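Local coordinates for Lin1889 protein (Listeria innocua Clip11262, PDB 3B57) that is of unknown function but binds a magnesium ion and belongs to the HD-domain family, which suggests a metal-dependent phosphohydrolase, at residues A[12-17]-A[55-60]. Sequence-based numbering, arbitrary orientation.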
ATOM      1  N   ASN A  12     -11.037 -21.282  16.368  1.00 50.45           N
ATOM      2  CA  ASN A  12     -11.366 -22.094  15.194  1.00 52.09           C
ATOM      3  C   ASN A  12     -12.665 -21.688  14.505  1.00 52.79           C
ATOM      4  O   ASN A  12     -12.817 -21.880  13.299  1.00 52.91           O
ATOM      5  CB  ASN A  12     -11.413 -23.577  15.574  1.00 52.44           C
ATOM      6  CG  ASN A  12     -10.026 -24.195  15.661  1.00 53.96           C
ATOM      7  OD1 ASN A  12      -9.382 -24.464  14.644  1.00 54.70           O
ATOM      8  ND2 ASN A  12      -9.550 -24.402  16.882  1.00 55.94           N
ATOM      9  N   TRP A  13     -13.589 -21.121  15.272  1.00 54.19           N
ATOM     10  CA  TRP A  13     -14.865 -20.673  14.735  1.00 54.61           C
ATOM     11  C   TRP A  13     -14.667 -19.414  13.881  1.00 56.06           C
ATOM     12  O   TRP A  13     -15.145 -19.355  12.753  1.00 56.28           O
ATOM     13  CB  TRP A  13     -15.851 -20.421  15.887  1.00 53.76           C
ATOM     14  CG  TRP A  13     -17.204 -19.923  15.466  1.00 52.17           C
ATOM     15  CD1 TRP A  13     -17.849 -20.208  14.308  1.00 52.39           C
ATOM     16  CD2 TRP A  13     -18.084 -19.068  16.216  1.00 51.79           C
ATOM     17  NE1 TRP A  13     -19.076 -19.585  14.278  1.00 51.71           N
ATOM     18  CE2 TRP A  13     -19.245 -18.879  15.437  1.00 51.75           C
ATOM     19  CE3 TRP A  13     -18.003 -18.447  17.468  1.00 51.68           C
ATOM     20  CZ2 TRP A  13     -20.320 -18.090  15.865  1.00 51.81           C
ATOM     21  CZ3 TRP A  13     -19.073 -17.663  17.897  1.00 51.57           C
ATOM     22  CH2 TRP A  13     -20.216 -17.492  17.094  1.00 51.96           C
HETATM   23  N   MSE A  14     -13.962 -18.415  14.403  1.00 58.09           N
HETATM   24  CA  MSE A  14     -13.727 -17.197  13.629  1.00 60.74           C
HETATM   25  C   MSE A  14     -12.900 -17.492  12.383  1.00 61.75           C
HETATM   26  O   MSE A  14     -13.115 -16.894  11.329  1.00 61.87           O
HETATM   27  CB  MSE A  14     -12.991 -16.143  14.458  1.00 62.04           C
HETATM   28  CG  MSE A  14     -13.769 -15.603  15.628  1.00 64.26           C
HETATM   29 SE   MSE A  14     -15.507 -14.949  15.125  1.00 68.23          SE
HETATM   30  CE  MSE A  14     -15.050 -13.133  14.626  1.00 67.23           C
ATOM     31  N   HIS A  15     -11.946 -18.409  12.512  1.00 62.83           N
ATOM     32  CA  HIS A  15     -11.084 -18.769  11.394  1.00 64.08           C
ATOM     33  C   HIS A  15     -11.904 -19.240  10.209  1.00 64.26           C
ATOM     34  O   HIS A  15     -11.698 -18.793   9.085  1.00 64.25           O
ATOM     35  CB  HIS A  15     -10.116 -19.875  11.805  1.00 65.62           C
ATOM     36  CG  HIS A  15      -9.162 -20.284  10.723  1.00 68.26           C
ATOM     37  ND1 HIS A  15      -8.235 -21.290  10.891  1.00 70.30           N
ATOM     38  CD2 HIS A  15      -8.987 -19.817   9.462  1.00 68.91           C
ATOM     39  CE1 HIS A  15      -7.528 -21.425   9.781  1.00 70.18           C
ATOM     40  NE2 HIS A  15      -7.964 -20.544   8.901  1.00 70.56           N
ATOM     41  N   SER A  16     -12.835 -20.148  10.469  1.00 64.96           N
ATOM     42  CA  SER A  16     -13.675 -20.683   9.413  1.00 66.50           C
ATOM     43  C   SER A  16     -14.844 -19.759   9.147  1.00 66.80           C
ATOM     44  O   SER A  16     -15.962 -20.202   8.898  1.00 67.71           O
ATOM     45  CB  SER A  16     -14.179 -22.075   9.797  1.00 67.54           C
ATOM     46  OG  SER A  16     -14.839 -22.039  11.049  1.00 69.21           O
ATOM     47  N   HIS A  17     -14.578 -18.465   9.193  1.00 66.86           N
ATOM     48  CA  HIS A  17     -15.624 -17.491   8.958  1.00 67.54           C
ATOM     49  C   HIS A  17     -15.033 -16.251   8.284  1.00 68.53           C
ATOM     50  O   HIS A  17     -15.730 -15.262   8.047  1.00 69.47           O
ATOM     51  CB  HIS A  17     -16.267 -17.115  10.291  1.00 66.82           C
ATOM     52  CG  HIS A  17     -17.498 -16.285  10.149  1.00 67.52           C
ATOM     53  ND1 HIS A  17     -18.700 -16.808   9.729  1.00 68.06           N
ATOM     54  CD2 HIS A  17     -17.705 -14.960  10.336  1.00 67.20           C
ATOM     55  CE1 HIS A  17     -19.598 -15.841   9.663  1.00 68.12           C
ATOM     56  NE2 HIS A  17     -19.019 -14.710  10.026  1.00 68.14           N
ATOM     57  N   ALA A  55     -11.330  -9.752  21.742  1.00 36.14           N
ATOM     58  CA  ALA A  55     -10.433  -9.511  20.612  1.00 36.81           C
ATOM     59  C   ALA A  55     -10.787 -10.371  19.407  1.00 37.82           C
ATOM     60  O   ALA A  55     -10.777  -9.896  18.276  1.00 39.00           O
ATOM     61  CB  ALA A  55      -8.998  -9.778  21.011  1.00 36.43           C
ATOM     62  N   LEU A  56     -11.077 -11.643  19.654  1.00 38.29           N
ATOM     63  CA  LEU A  56     -11.426 -12.546  18.578  1.00 38.79           C
ATOM     64  C   LEU A  56     -12.807 -12.284  17.975  1.00 41.41           C
ATOM     65  O   LEU A  56     -13.029 -12.610  16.811  1.00 42.85           O
ATOM     66  CB  LEU A  56     -11.338 -13.990  19.054  1.00 35.29           C
ATOM     67  CG  LEU A  56      -9.924 -14.510  19.273  1.00 34.42           C
ATOM     68  CD1 LEU A  56      -9.999 -15.994  19.575  1.00 34.97           C
ATOM     69  CD2 LEU A  56      -9.073 -14.288  18.033  1.00 34.36           C
ATOM     70  N   PHE A  57     -13.725 -11.701  18.749  1.00 42.73           N
ATOM     71  CA  PHE A  57     -15.071 -11.414  18.242  1.00 45.31           C
ATOM     72  C   PHE A  57     -15.280  -9.938  17.921  1.00 48.60           C
ATOM     73  O   PHE A  57     -16.353  -9.560  17.461  1.00 50.12           O
ATOM     74  CB  PHE A  57     -16.165 -11.827  19.248  1.00 43.02           C
ATOM     75  CG  PHE A  57     -16.175 -13.291  19.597  1.00 40.85           C
ATOM     76  CD1 PHE A  57     -15.753 -14.244  18.687  1.00 38.84           C
ATOM     77  CD2 PHE A  57     -16.619 -13.715  20.849  1.00 40.82           C
ATOM     78  CE1 PHE A  57     -15.770 -15.604  19.021  1.00 39.82           C
ATOM     79  CE2 PHE A  57     -16.640 -15.074  21.192  1.00 40.19           C
ATOM     80  CZ  PHE A  57     -16.213 -16.018  20.279  1.00 39.50           C
ATOM     81  N   HIS A  58     -14.271  -9.103  18.152  1.00 51.75           N
ATOM     82  CA  HIS A  58     -14.416  -7.668  17.910  1.00 54.67           C
ATOM     83  C   HIS A  58     -14.849  -7.336  16.497  1.00 56.91           C
ATOM     84  O   HIS A  58     -15.365  -6.251  16.236  1.00 56.53           O
ATOM     85  CB  HIS A  58     -13.106  -6.930  18.225  1.00 56.30           C
ATOM     86  CG  HIS A  58     -12.102  -6.934  17.107  1.00 57.70           C
ATOM     87  ND1 HIS A  58     -11.490  -8.081  16.648  1.00 58.10           N
ATOM     88  CD2 HIS A  58     -11.576  -5.915  16.384  1.00 57.52           C
ATOM     89  CE1 HIS A  58     -10.630  -7.771  15.694  1.00 57.93           C
ATOM     90  NE2 HIS A  58     -10.663  -6.463  15.514  1.00 58.43           N
ATOM     91  N   ASP A  59     -14.655  -8.287  15.594  1.00 60.37           N
ATOM     92  CA  ASP A  59     -14.984  -8.076  14.195  1.00 64.22           C
ATOM     93  C   ASP A  59     -15.953  -9.116  13.667  1.00 65.34           C
ATOM     94  O   ASP A  59     -15.651  -9.826  12.711  1.00 65.77           O
ATOM     95  CB  ASP A  59     -13.701  -8.121  13.369  1.00 67.02           C
ATOM     96  CG  ASP A  59     -13.592  -6.966  12.412  1.00 69.38           C
ATOM     97  OD1 ASP A  59     -14.581  -6.714  11.680  1.00 70.77           O
ATOM     98  OD2 ASP A  59     -12.513  -6.323  12.394  1.00 69.97           O
ATOM     99  N   TYR A  60     -17.121  -9.199  14.282  1.00 66.92           N
ATOM    100  CA  TYR A  60     -18.114 -10.169  13.860  1.00 68.21           C
ATOM    101  C   TYR A  60     -19.441  -9.455  13.714  1.00 70.51           C
ATOM    102  O   TYR A  60     -20.336  -9.892  12.986  1.00 69.98           O
ATOM    103  CB  TYR A  60     -18.226 -11.269  14.909  1.00 66.59           C
ATOM    104  CG  TYR A  60     -19.209 -12.347  14.554  1.00 64.58           C
ATOM    105  CD1 TYR A  60     -18.843 -13.410  13.729  1.00 62.63           C
ATOM    106  CD2 TYR A  60     -20.523 -12.287  15.015  1.00 63.83           C
ATOM    107  CE1 TYR A  60     -19.767 -14.385  13.373  1.00 62.51           C
ATOM    108  CE2 TYR A  60     -21.454 -13.250  14.666  1.00 62.78           C
ATOM    109  CZ  TYR A  60     -21.073 -14.295  13.846  1.00 62.76           C
ATOM    110  OH  TYR A  60     -22.007 -15.236  13.501  1.00 62.42           O
TER
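The selenomethionine Met14 reaches from the last turn of helix 3-15 between Phe57 and Tyr60, and its selenium serves two rings at once. Met14 SE lies at the edge of the Phe57 ring, 3.6 Å from Phe57 CD1, and obliquely to the Tyr60 ring, 5.0 Å from its centroid, so both are Met-aromatic contacts. The bend at chi2 (-53°) sets the selenium, and that at chi3 (-87°) turns the methyl CE to Tyr60 CB and to the carbonyl oxygen of Leu56.

Around this selenoether side chain the aromatic rings gather into a cluster. Trp13 presents its six-membered ring to both partners: CE3 and CZ3 approach Phe57 CE1 and CZ, with Trp13 CE3 to Phe57 CE1 at 3.9 Å and the planes 73° apart, while Trp13 CZ2 sits 4.1 Å from Tyr60 OH. Farther along the chain, past the end of the helix, the imidazole of His17 takes Tyr60 CE1 over one face, 3.4 Å from His17 NE2. No hydrogen bond crosses between the segments; van der Waals and aromatic contacts carry the interface.

Segment 55-60 also carries the HD pair that names the family. His58 and Asp59 belong to the magnesium site with His29 and Asp123, and directly follow Phe57 in the chain; the cluster thus packs the end of helix 3-15 against the residues flanking the HD pair, Phe57 and Tyr60. Helix 71-82 borders the cluster, Trp79 stacking on Trp13 and Leu76 touching both Trp13 and Phe57, while helix 27-44 meets Met14 through Trp27 and helix 87-100 meets Phe57 through Ile97.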